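PDB 4KGM: Thg1-like uncharacterized protein from Bacillus thuringiensis, which probably transfers nucleotides to the 5' end of tRNA, using a polymerase palm-like catalytic domain that binds ATP and magnesium. Local coordinates for residues A50-E55 against E114-K119. Residues are numbered along the deposited sequence; the frame is centred on the assembly and turned at random.
Sequences AEAFWE and EVMREK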
ATOM      1  N   ALA A  50       7.091 -22.315  26.998  1.00 43.10           N
ATOM      2  CA  ALA A  50       8.002 -21.185  26.881  1.00 41.69           C
ATOM      3  C   ALA A  50       9.309 -21.574  26.193  1.00 42.08           C
ATOM      4  O   ALA A  50       9.840 -20.815  25.387  1.00 45.79           O
ATOM      5  CB  ALA A  50       8.276 -20.584  28.250  1.00 40.29           C
ATOM      6  N   GLU A  51       9.823 -22.759  26.510  1.00 43.49           N
ATOM      7  CA  GLU A  51      11.067 -23.235  25.911  1.00 46.37           C
ATOM      8  C   GLU A  51      10.874 -23.665  24.460  1.00 45.85           C
ATOM      9  O   GLU A  51      11.843 -23.820  23.715  1.00 44.60           O
ATOM     10  CB  GLU A  51      11.661 -24.384  26.729  1.00 48.72           C
ATOM     11  CG  GLU A  51      12.252 -23.950  28.059  1.00 55.34           C
ATOM     12  CD  GLU A  51      12.864 -25.102  28.833  1.00 63.62           C
ATOM     13  OE1 GLU A  51      12.905 -26.229  28.294  1.00 60.31           O
ATOM     14  OE2 GLU A  51      13.304 -24.877  29.981  1.00 62.89           O
ATOM     15  N   ALA A  52       9.620 -23.864  24.066  1.00 43.18           N
ATOM     16  CA  ALA A  52       9.296 -24.196  22.686  1.00 41.26           C
ATOM     17  C   ALA A  52       9.321 -22.931  21.835  1.00 46.65           C
ATOM     18  O   ALA A  52       9.672 -22.969  20.654  1.00 32.01           O
ATOM     19  CB  ALA A  52       7.938 -24.870  22.605  1.00 37.91           C
ATOM     20  N   PHE A  53       8.942 -21.810  22.445  1.00 35.74           N
ATOM     21  CA  PHE A  53       9.029 -20.512  21.790  1.00 38.65           C
ATOM     22  C   PHE A  53      10.483 -20.079  21.670  1.00 42.51           C
ATOM     23  O   PHE A  53      10.882 -19.474  20.674  1.00 37.76           O
ATOM     24  CB  PHE A  53       8.242 -19.455  22.567  1.00 31.94           C
ATOM     25  CG  PHE A  53       6.780 -19.409  22.223  1.00 38.04           C
ATOM     26  CD1 PHE A  53       6.351 -18.823  21.044  1.00 31.26           C
ATOM     27  CD2 PHE A  53       5.834 -19.940  23.085  1.00 37.90           C
ATOM     28  CE1 PHE A  53       5.008 -18.776  20.726  1.00 36.32           C
ATOM     29  CE2 PHE A  53       4.488 -19.894  22.773  1.00 31.52           C
ATOM     30  CZ  PHE A  53       4.076 -19.313  21.591  1.00 36.87           C
ATOM     31  N   TRP A  54      11.274 -20.394  22.690  1.00 41.08           N
ATOM     32  CA  TRP A  54      12.679 -20.007  22.714  1.00 46.16           C
ATOM     33  C   TRP A  54      13.464 -20.723  21.620  1.00 40.93           C
ATOM     34  O   TRP A  54      14.363 -20.145  21.012  1.00 39.66           O
ATOM     35  CB  TRP A  54      13.292 -20.281  24.088  1.00 43.91           C
ATOM     36  CG  TRP A  54      12.615 -19.534  25.198  1.00 43.85           C
ATOM     37  CD1 TRP A  54      11.734 -18.500  25.072  1.00 40.47           C
ATOM     38  CD2 TRP A  54      12.754 -19.773  26.605  1.00 49.26           C
ATOM     39  NE1 TRP A  54      11.318 -18.079  26.311  1.00 48.58           N
ATOM     40  CE2 TRP A  54      11.931 -18.843  27.269  1.00 53.93           C
ATOM     41  CE3 TRP A  54      13.497 -20.681  27.365  1.00 49.33           C
ATOM     42  CZ2 TRP A  54      11.830 -18.795  28.659  1.00 54.19           C
ATOM     43  CZ3 TRP A  54      13.396 -20.630  28.745  1.00 45.66           C
ATOM     44  CH2 TRP A  54      12.569 -19.694  29.376  1.00 48.24           C
ATOM     45  N   GLU A  55      13.117 -21.982  21.372  1.00 42.00           N
ATOM     46  CA  GLU A  55      13.734 -22.738  20.288  1.00 42.13           C
ATOM     47  C   GLU A  55      13.242 -22.215  18.946  1.00 38.95           C
ATOM     48  O   GLU A  55      13.967 -22.238  17.953  1.00 37.73           O
ATOM     49  CB  GLU A  55      13.430 -24.230  20.423  1.00 38.80           C
ATOM     50  CG  GLU A  55      14.184 -24.906  21.551  1.00 43.56           C
ATOM     51  CD  GLU A  55      15.688 -24.789  21.392  1.00 51.24           C
ATOM     52  OE1 GLU A  55      16.219 -25.278  20.371  1.00 55.66           O
ATOM     53  OE2 GLU A  55      16.339 -24.202  22.282  1.00 45.52           O
ATOM     54  N   GLU A 114       6.954 -28.747  15.573  1.00 36.45           N
ATOM     55  CA  GLU A 114       7.911 -29.847  15.661  1.00 32.29           C
ATOM     56  C   GLU A 114       8.343 -30.117  17.099  1.00 39.46           C
ATOM     57  O   GLU A 114       8.276 -31.249  17.576  1.00 37.25           O
ATOM     58  CB  GLU A 114       9.146 -29.560  14.805  1.00 29.27           C
ATOM     59  CG  GLU A 114      10.303 -30.516  15.070  1.00 33.53           C
ATOM     60  CD  GLU A 114      11.559 -30.155  14.300  1.00 35.51           C
ATOM     61  OE1 GLU A 114      11.759 -30.698  13.192  1.00 38.01           O
ATOM     62  OE2 GLU A 114      12.353 -29.334  14.806  1.00 29.07           O
ATOM     63  N   VAL A 115       8.789 -29.066  17.780  1.00 38.37           N
ATOM     64  CA  VAL A 115       9.262 -29.177  19.154  1.00 42.92           C
ATOM     65  C   VAL A 115       8.142 -29.583  20.110  1.00 41.57           C
ATOM     66  O   VAL A 115       8.330 -30.435  20.979  1.00 44.51           O
ATOM     67  CB  VAL A 115       9.891 -27.850  19.635  1.00 37.00           C
ATOM     68  CG1 VAL A 115      10.158 -27.887  21.135  1.00 36.19           C
ATOM     69  CG2 VAL A 115      11.171 -27.564  18.866  1.00 35.82           C
ATOM     70  N   MET A 116       6.973 -28.980  19.935  1.00 36.88           N
ATOM     71  CA  MET A 116       5.857 -29.210  20.842  1.00 41.44           C
ATOM     72  C   MET A 116       5.309 -30.633  20.738  1.00 42.79           C
ATOM     73  O   MET A 116       4.763 -31.164  21.704  1.00 41.42           O
ATOM     74  CB  MET A 116       4.745 -28.191  20.589  1.00 31.93           C
ATOM     75  CG  MET A 116       3.959 -27.828  21.832  1.00 41.67           C
ATOM     76  SD  MET A 116       4.972 -27.003  23.077  1.00 48.71           S
ATOM     77  CE  MET A 116       3.829 -26.962  24.452  1.00 49.06           C
ATOM     78  N   ARG A 117       5.465 -31.246  19.573  1.00 41.72           N
ATOM     79  CA  ARG A 117       4.990 -32.604  19.374  1.00 44.71           C
ATOM     80  C   ARG A 117       5.725 -33.536  20.325  1.00 50.60           C
ATOM     81  O   ARG A 117       5.148 -34.481  20.862  1.00 55.51           O
ATOM     82  CB  ARG A 117       5.209 -33.044  17.927  1.00 41.85           C
ATOM     83  CG  ARG A 117       4.083 -32.657  16.982  1.00 50.10           C
ATOM     84  CD  ARG A 117       2.726 -32.819  17.646  1.00 49.84           C
ATOM     85  NE  ARG A 117       1.658 -33.010  16.669  1.00 56.57           N
ATOM     86  CZ  ARG A 117       0.701 -32.120  16.425  1.00 50.66           C
ATOM     87  NH1 ARG A 117       0.820 -30.876  16.868  1.00 45.77           N
ATOM     88  NH2 ARG A 117      -0.376 -32.474  15.736  1.00 44.86           N
ATOM     89  N   GLU A 118       7.011 -33.264  20.516  1.00 43.47           N
ATOM     90  CA  GLU A 118       7.894 -34.163  21.252  1.00 46.34           C
ATOM     91  C   GLU A 118       7.275 -34.573  22.584  1.00 49.20           C
ATOM     92  O   GLU A 118       7.168 -35.760  22.893  1.00 50.00           O
ATOM     93  CB  GLU A 118       9.252 -33.505  21.503  1.00 48.12           C
ATOM     94  CG  GLU A 118      10.012 -33.114  20.247  1.00 52.24           C
ATOM     95  CD  GLU A 118      11.325 -32.419  20.558  1.00 60.44           C
ATOM     96  OE1 GLU A 118      11.902 -31.796  19.641  1.00 62.17           O
ATOM     97  OE2 GLU A 118      11.782 -32.496  21.719  1.00 60.91           O
ATOM     98  N   LYS A 119       6.868 -33.581  23.369  1.00 49.97           N
ATOM     99  CA  LYS A 119       6.321 -33.831  24.697  1.00 51.12           C
ATOM    100  C   LYS A 119       4.797 -33.786  24.708  1.00 58.24           C
ATOM    101  O   LYS A 119       4.164 -34.199  25.680  1.00 67.83           O
ATOM    102  CB  LYS A 119       6.881 -32.822  25.703  1.00 42.12           C
TER
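V115 meets A52 where segments 50-55 and 114-119 bring their CA atoms nearest, and its two methyl groups divide the work. CG1, placed anti to the backbone N (chi1 170°), lies 4.0 Å from A52 CB, while CG2 turns along the partner helix to E55, reaching its CB at 4.3 Å. A beta-branched residue suits this place, since one short side chain can touch two residues a helical turn apart. Alanine suits the other side: its single methyl lets the backbones draw together, the CA atoms of A52 and V115 standing 6.1 Å apart. E55 fits the margin, lending its aliphatic CB to V115 while its carboxylate OE2 forms a long, weak ion pair with K58.

Segments 50-55 and 114-119, parts of helices 47-63 and 97-119, run roughly antiparallel, their axes 9.6 Å apart at closest approach and their N-to-C directions at 149°. They belong to a palm-like domain built round an antiparallel sheet, and the contact rests on apolar packing, with no hydrogen bond between the segments. On the face of helix 47-63 that meets strand 67-73, F53 stacks on H72, and its ring meets that of F112, one turn before M116 on helix 97-119.

One residue further along, M116 leaves its helix to the side and bends at chi2 (64°), which carries SD over to A52 CB, 3.7 Å away. A52 CB thus touches both V115 CG1 and M116 SD. Methionine serves well in this buried position, because an unbranched, flexible chain can curl round to a small methyl that its own CB does not face. The same side chain lies about 8 Å from the bound ATP, close to the nucleotide pocket without being one of the residues that line it.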